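Local coordinates for protein Cas13d (uncultured Ruminococcus sp, PDB 6IV9) that binds CRISPR RNA in a binary complex and, through its two HEPN domains, probably matures that RNA and cleaves target RNA, at residues 62-67 against 166-171; 83-88 against 103-108. The protein carries 2 engineered substitutions. One frame throughout, in Å; residues are numbered along the deposited sequence.

Contact 1 (62-67 against 166-171); sequences SILVSE and DNIHIQ. With nucleotides of chain B.
Asn167 meets the backbone of Val65 twice and closes the end of strand 60-65 against the loop that leads into helix 168-197. Its OD1 accepts from Val65 N at 2.8 Å; the bond is nearly straight, although the donor stands above the plane of the side-chain carbonyl. In return Asn167 N donates to Val65 O at 2.9 Å. The first torsion of Asn167 (chi1 74°) puts CG between its own backbone N and carbonyl carbon, and OD1 lies against Val65 N. Asparagine suits this place because its other end, ND2, still has an N-H for the RNA: it makes a weak bond to O2 of the base of C24 of chain B. Beside this polar pair, Leu64 CB packs on Ile168 CD1 at 4.0 Å; Leu64 also touches Ile534 and Ile168 touches Met535, both of helix 511-535.

One helical turn on, Gln171 NE2 donates to Asn167 O (2.9 Å), while its OE1 accepts from the ribose O2' of U23 of chain B at 2.7 Å. Two waters join strand and helix to this grip: one links Ser62 OG, Gln171 OE1 and the U23 phosphate oxygen OP1, the other links Ile63 O with Gln171 NE2.

Asp166 holds the turn that precedes the helix. Its OD1 accepts from Ile168 N, an Asx turn, and through its syn lone pair from His169 ND1 at 2.8 Å, OD1 lying in the plane of the imidazole. His169 is held further by a stack with Phe164 and a hydrogen bond between NE2 and Glu543 O. The carboxylate of Asp166 would probably be stabilised by these N-H groups, and the bond to O2' is consistent with reading the 2'-hydroxyl of RNA, with only a weak bond to the base.

Contact 2 (83-88 against 103-108); sequences LEYEVD and SNIELG
Tyr85 lays one face of its ring against Leu107, whose CB stands over the centre, 3.7 Å from the ring centroid, in a CH-pi contact. This is where two antiparallel sheets meet through side chains: the segments 83-88 of one and 105-108 of the other run nearly parallel, 15° apart in direction, with their axes 8.2 Å apart at closest approach. Leucine fits because its branch also follows the aromatic ring back toward the first sheet, CD2 reaching Tyr85 CG and, at 3.9 Å, Val87 CG2. Phe117 and Ile115 of strand 114-119 touch Leu107 as well.

The phenol reaches past this apolar centre to the opposing backbone. Tyr85 OH donates to Ile105 O and accepts from Leu107 N, both at 3.2 Å, so one hydroxyl satisfies two groups of the strand, with Ile105 O near the plane of the ring. A phenylalanine here would probably keep the ring packing but leave Ile105 O and Leu107 N without this partner inside a buried interface.

Glu84 can point to the second sheet beside Tyr85 because the two face Ile72 together in a classic beta bulge. Its chain bends at chi2 (-85°), and CG packs on Ile105 CG1 before the carboxylate turns to the loop ahead of strand 105-110. A carboxylate suits this edge, having an oxygen for each of two donors; Ser74 and Ser98 add bonds, and Lys120 binds Ser103 OG. Ser103 OG donates to Glu84 OE1 at 2.7 Å, and Asn104 N meets the syn lone pair of Glu84 OE2, also at 2.7 Å.

In the fold
Both contacts use the four-stranded antiparallel sheet that contains strands 60-65 and 81-88. Contact 1 joins its outermost strand 60-65 to the start of helix 168-197, and contact 2 joins strand 81-88 to the separate three-stranded sheet. Their centres lie about 16 Å apart and their nearest atoms about 5 Å, without touching; along the chain contact 2 is nested inside the loop that contact 1 closes. Lys69 connects their surroundings, its backbone N hydrogen-bonded to Ser66 OG and its NZ in a salt bridge with Asp88. Contact 1 holds the RNA directly, with the Gln171 side chain about 9 Å from a magnesium ion, whereas the nearest atom of contact 2 is about 10 Å from the nucleic acid.

Contact 1 (62-67 against 166-171)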
# COMPACT_ATOMS: atom_id res chain seq x y z
N SER A 62 -16.24 -20.83 5.85
CA SER A 62 -16.97 -20.62 4.59
C SER A 62 -17.94 -21.76 4.30
O SER A 62 -17.75 -22.84 4.79
CB SER A 62 -15.94 -20.48 3.51
OG SER A 62 -16.40 -20.94 2.28
N ILE A 63 -19.00 -21.45 3.56
CA ILE A 63 -19.89 -22.51 3.03
C ILE A 63 -19.74 -22.45 1.51
O ILE A 63 -20.23 -21.52 0.92
CB ILE A 63 -21.35 -22.32 3.45
CG1 ILE A 63 -21.49 -22.21 4.96
CG2 ILE A 63 -22.19 -23.44 2.88
CD1 ILE A 63 -22.90 -22.04 5.42
N LEU A 64 -19.03 -23.41 0.94
CA LEU A 64 -18.84 -23.46 -0.52
C LEU A 64 -20.04 -24.16 -1.13
O LEU A 64 -20.49 -25.13 -0.56
CB LEU A 64 -17.52 -24.18 -0.82
CG LEU A 64 -16.31 -23.50 -0.19
CD1 LEU A 64 -15.08 -24.35 -0.30
CD2 LEU A 64 -16.08 -22.13 -0.80
N VAL A 65 -20.53 -23.64 -2.25
CA VAL A 65 -21.76 -24.21 -2.85
C VAL A 65 -21.48 -24.72 -4.26
O VAL A 65 -20.83 -24.05 -5.03
CB VAL A 65 -22.93 -23.22 -2.86
CG1 VAL A 65 -24.19 -23.86 -3.40
CG2 VAL A 65 -23.20 -22.59 -1.51
N SER A 66 -21.93 -25.94 -4.50
CA SER A 66 -21.94 -26.56 -5.84
C SER A 66 -23.42 -26.81 -6.20
O SER A 66 -24.31 -26.51 -5.39
CB SER A 66 -21.16 -27.81 -5.89
OG SER A 66 -21.96 -28.88 -5.45
N GLU A 67 -23.67 -27.32 -7.39
CA GLU A 67 -25.09 -27.52 -7.72
C GLU A 67 -25.70 -28.52 -6.74
O GLU A 67 -26.75 -28.24 -6.22
CB GLU A 67 -25.24 -27.91 -9.19
CG GLU A 67 -26.68 -28.00 -9.64
CD GLU A 67 -27.41 -26.67 -9.68
OE1 GLU A 67 -26.88 -25.71 -9.11
OE2 GLU A 67 -28.51 -26.61 -10.24
N ASP A 166 -20.74 -23.91 -9.48
CA ASP A 166 -20.23 -23.76 -8.11
C ASP A 166 -19.86 -22.29 -7.90
O ASP A 166 -19.77 -21.56 -8.85
CB ASP A 166 -19.08 -24.72 -7.81
CG ASP A 166 -17.79 -24.42 -8.53
OD1 ASP A 166 -17.35 -23.29 -8.46
OD2 ASP A 166 -17.23 -25.32 -9.11
N ASN A 167 -19.69 -21.92 -6.66
CA ASN A 167 -19.35 -20.52 -6.32
C ASN A 167 -17.90 -20.44 -5.87
O ASN A 167 -17.56 -19.47 -5.25
CB ASN A 167 -20.31 -19.98 -5.26
CG ASN A 167 -20.01 -20.55 -3.89
OD1 ASN A 167 -19.41 -21.59 -3.77
ND2 ASN A 167 -20.43 -19.84 -2.87
N ILE A 168 -17.13 -21.50 -6.07
CA ILE A 168 -15.71 -21.54 -5.63
C ILE A 168 -14.77 -20.84 -6.61
O ILE A 168 -13.93 -20.10 -6.18
CB ILE A 168 -15.27 -22.99 -5.38
CG1 ILE A 168 -16.34 -23.80 -4.65
CG2 ILE A 168 -13.94 -23.02 -4.65
CD1 ILE A 168 -15.96 -25.22 -4.37
N HIS A 169 -14.94 -21.09 -7.90
CA HIS A 169 -14.02 -20.50 -8.91
C HIS A 169 -14.11 -18.98 -8.90
O HIS A 169 -13.09 -18.35 -8.99
CB HIS A 169 -14.31 -21.07 -10.30
CG HIS A 169 -14.12 -22.54 -10.42
ND1 HIS A 169 -15.02 -23.43 -9.92
CD2 HIS A 169 -13.14 -23.26 -10.97
CE1 HIS A 169 -14.60 -24.64 -10.17
NE2 HIS A 169 -13.47 -24.56 -10.81
N ILE A 170 -15.31 -18.44 -8.80
CA ILE A 170 -15.53 -16.97 -8.81
C ILE A 170 -14.83 -16.31 -7.62
O ILE A 170 -14.37 -15.21 -7.76
CB ILE A 170 -17.02 -16.61 -8.94
CG1 ILE A 170 -17.22 -15.16 -9.37
CG2 ILE A 170 -17.82 -16.97 -7.70
CD1 ILE A 170 -16.43 -14.80 -10.58
N GLN A 171 -14.83 -16.98 -6.47
CA GLN A 171 -14.17 -16.41 -5.27
C GLN A 171 -12.65 -16.33 -5.51
O GLN A 171 -12.05 -15.36 -5.13
CB GLN A 171 -14.58 -17.20 -4.03
CG GLN A 171 -16.06 -17.09 -3.71
CD GLN A 171 -16.39 -17.78 -2.42
OE1 GLN A 171 -15.91 -17.42 -1.36
NE2 GLN A 171 -17.22 -18.79 -2.50
P C B 24 -16.22 -11.23 -1.87
OP1 C B 24 -15.33 -10.41 -2.69
OP2 C B 24 -17.16 -10.71 -0.91
O5' C B 24 -17.14 -12.04 -2.89
C5' C B 24 -16.72 -12.25 -4.24
C4' C B 24 -17.73 -13.07 -5.00
O4' C B 24 -17.73 -14.44 -4.51
C3' C B 24 -19.15 -12.63 -4.83
O3' C B 24 -19.39 -11.56 -5.71
C2' C B 24 -19.91 -13.89 -5.22
O2' C B 24 -19.97 -14.06 -6.62
C1' C B 24 -19.06 -14.95 -4.55
N1 C B 24 -19.46 -15.32 -3.16
C2 C B 24 -20.40 -16.36 -3.00
O2 C B 24 -20.88 -16.90 -4.01
N3 C B 24 -20.77 -16.72 -1.75
C4 C B 24 -20.19 -16.14 -0.68
N4 C B 24 -20.52 -16.57 0.54
C5 C B 24 -19.22 -15.10 -0.83
C6 C B 24 -18.90 -14.72 -2.07
P U B 23 -18.04 -14.90 3.24
OP1 U B 23 -17.87 -16.34 2.96
OP2 U B 23 -17.61 -14.31 4.49
O5' U B 23 -17.25 -14.16 2.06
C5' U B 23 -16.84 -12.78 2.13
C4' U B 23 -15.66 -12.57 1.18
O4' U B 23 -14.54 -13.30 1.75
C3' U B 23 -15.87 -13.19 -0.21
O3' U B 23 -15.32 -12.35 -1.20
C2' U B 23 -15.10 -14.49 -0.15
O2' U B 23 -14.72 -15.01 -1.42
C1' U B 23 -13.93 -14.11 0.77
N1 U B 23 -13.38 -15.31 1.42
C2 U B 23 -12.10 -15.71 1.10
O2 U B 23 -11.40 -15.11 0.33
N3 U B 23 -11.69 -16.88 1.69
C4 U B 23 -12.41 -17.68 2.52
O4 U B 23 -11.90 -18.71 2.95
C5 U B 23 -13.72 -17.19 2.83
C6 U B 23 -14.14 -16.05 2.29
O HOH W 1 -16.87 -18.10 1.14
O HOH W 2 -18.73 -19.57 -0.23

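Contact 2 (83-88 against 103-108)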
# COMPACT_ATOMS: atom_id res chain seq x y z
N LEU A 83 -11.75 -28.70 6.06
CA LEU A 83 -13.04 -29.15 5.51
C LEU A 83 -13.75 -29.89 6.63
O LEU A 83 -13.18 -30.81 7.19
CB LEU A 83 -12.80 -30.06 4.31
CG LEU A 83 -12.78 -29.35 2.96
CD1 LEU A 83 -12.17 -30.23 1.89
CD2 LEU A 83 -14.17 -28.91 2.59
N GLU A 84 -14.96 -29.47 6.96
CA GLU A 84 -15.66 -30.09 8.09
C GLU A 84 -16.78 -31.00 7.61
O GLU A 84 -16.84 -32.14 8.05
CB GLU A 84 -16.26 -29.00 8.97
CG GLU A 84 -15.23 -28.19 9.73
CD GLU A 84 -14.79 -28.78 11.05
OE1 GLU A 84 -15.17 -29.89 11.34
OE2 GLU A 84 -14.07 -28.12 11.77
N TYR A 85 -17.66 -30.49 6.78
CA TYR A 85 -18.81 -31.32 6.37
C TYR A 85 -19.17 -31.13 4.91
O TYR A 85 -18.95 -30.09 4.36
CB TYR A 85 -20.05 -30.91 7.15
CG TYR A 85 -19.95 -31.12 8.63
CD1 TYR A 85 -19.43 -30.14 9.44
CD2 TYR A 85 -20.35 -32.30 9.22
CE1 TYR A 85 -19.31 -30.31 10.80
CE2 TYR A 85 -20.24 -32.49 10.58
CZ TYR A 85 -19.71 -31.50 11.37
OH TYR A 85 -19.59 -31.66 12.71
N GLU A 86 -19.74 -32.18 4.34
CA GLU A 86 -20.34 -32.12 3.00
C GLU A 86 -21.84 -32.30 3.23
O GLU A 86 -22.19 -33.21 3.94
CB GLU A 86 -19.78 -33.22 2.11
CG GLU A 86 -20.47 -33.28 0.78
CD GLU A 86 -19.98 -34.46 -0.02
OE1 GLU A 86 -18.80 -34.76 0.05
OE2 GLU A 86 -20.79 -35.06 -0.69
N VAL A 87 -22.66 -31.42 2.68
CA VAL A 87 -24.13 -31.47 2.88
C VAL A 87 -24.81 -31.62 1.52
O VAL A 87 -24.38 -30.97 0.59
CB VAL A 87 -24.64 -30.22 3.61
CG1 VAL A 87 -26.14 -30.23 3.79
CG2 VAL A 87 -23.95 -30.01 4.94
N ASP A 88 -25.81 -32.47 1.44
CA ASP A 88 -26.55 -32.66 0.17
C ASP A 88 -27.65 -31.61 0.12
O ASP A 88 -28.40 -31.52 1.06
CB ASP A 88 -27.14 -34.06 0.04
CG ASP A 88 -27.86 -34.23 -1.28
OD1 ASP A 88 -29.01 -33.82 -1.38
OD2 ASP A 88 -27.24 -34.72 -2.20
N SER A 103 -11.59 -31.39 13.98
CA SER A 103 -12.90 -30.69 13.92
C SER A 103 -13.01 -29.53 14.90
O SER A 103 -12.67 -29.70 16.05
CB SER A 103 -14.03 -31.65 14.05
OG SER A 103 -15.25 -31.00 13.79
N ASN A 104 -13.54 -28.41 14.42
CA ASN A 104 -13.71 -27.18 15.24
C ASN A 104 -15.18 -26.85 15.46
O ASN A 104 -15.46 -26.04 16.32
CB ASN A 104 -13.03 -26.00 14.55
CG ASN A 104 -11.55 -26.25 14.44
OD1 ASN A 104 -10.93 -26.62 15.42
ND2 ASN A 104 -10.99 -26.09 13.26
N ILE A 105 -16.07 -27.43 14.67
CA ILE A 105 -17.50 -27.10 14.81
C ILE A 105 -18.33 -28.37 14.70
O ILE A 105 -17.89 -29.30 14.06
CB ILE A 105 -17.91 -26.08 13.74
CG1 ILE A 105 -17.58 -26.58 12.34
CG2 ILE A 105 -17.27 -24.73 14.03
CD1 ILE A 105 -18.04 -25.67 11.25
N GLU A 106 -19.49 -28.36 15.35
CA GLU A 106 -20.43 -29.49 15.34
C GLU A 106 -21.65 -29.04 14.55
O GLU A 106 -22.19 -28.00 14.86
CB GLU A 106 -20.82 -29.84 16.77
CG GLU A 106 -21.91 -30.87 16.87
CD GLU A 106 -21.58 -32.06 17.73
OE1 GLU A 106 -20.86 -31.90 18.72
OE2 GLU A 106 -22.05 -33.16 17.41
N LEU A 107 -22.01 -29.78 13.52
CA LEU A 107 -23.18 -29.39 12.71
C LEU A 107 -24.44 -29.94 13.36
O LEU A 107 -24.48 -31.11 13.68
CB LEU A 107 -23.01 -29.91 11.29
CG LEU A 107 -23.86 -29.24 10.22
CD1 LEU A 107 -23.61 -27.76 10.19
CD2 LEU A 107 -23.61 -29.84 8.86
N GLY A 108 -25.42 -29.09 13.52
CA GLY A 108 -26.72 -29.49 14.06
C GLY A 108 -27.69 -29.72 12.93
O GLY A 108 -27.32 -30.32 11.94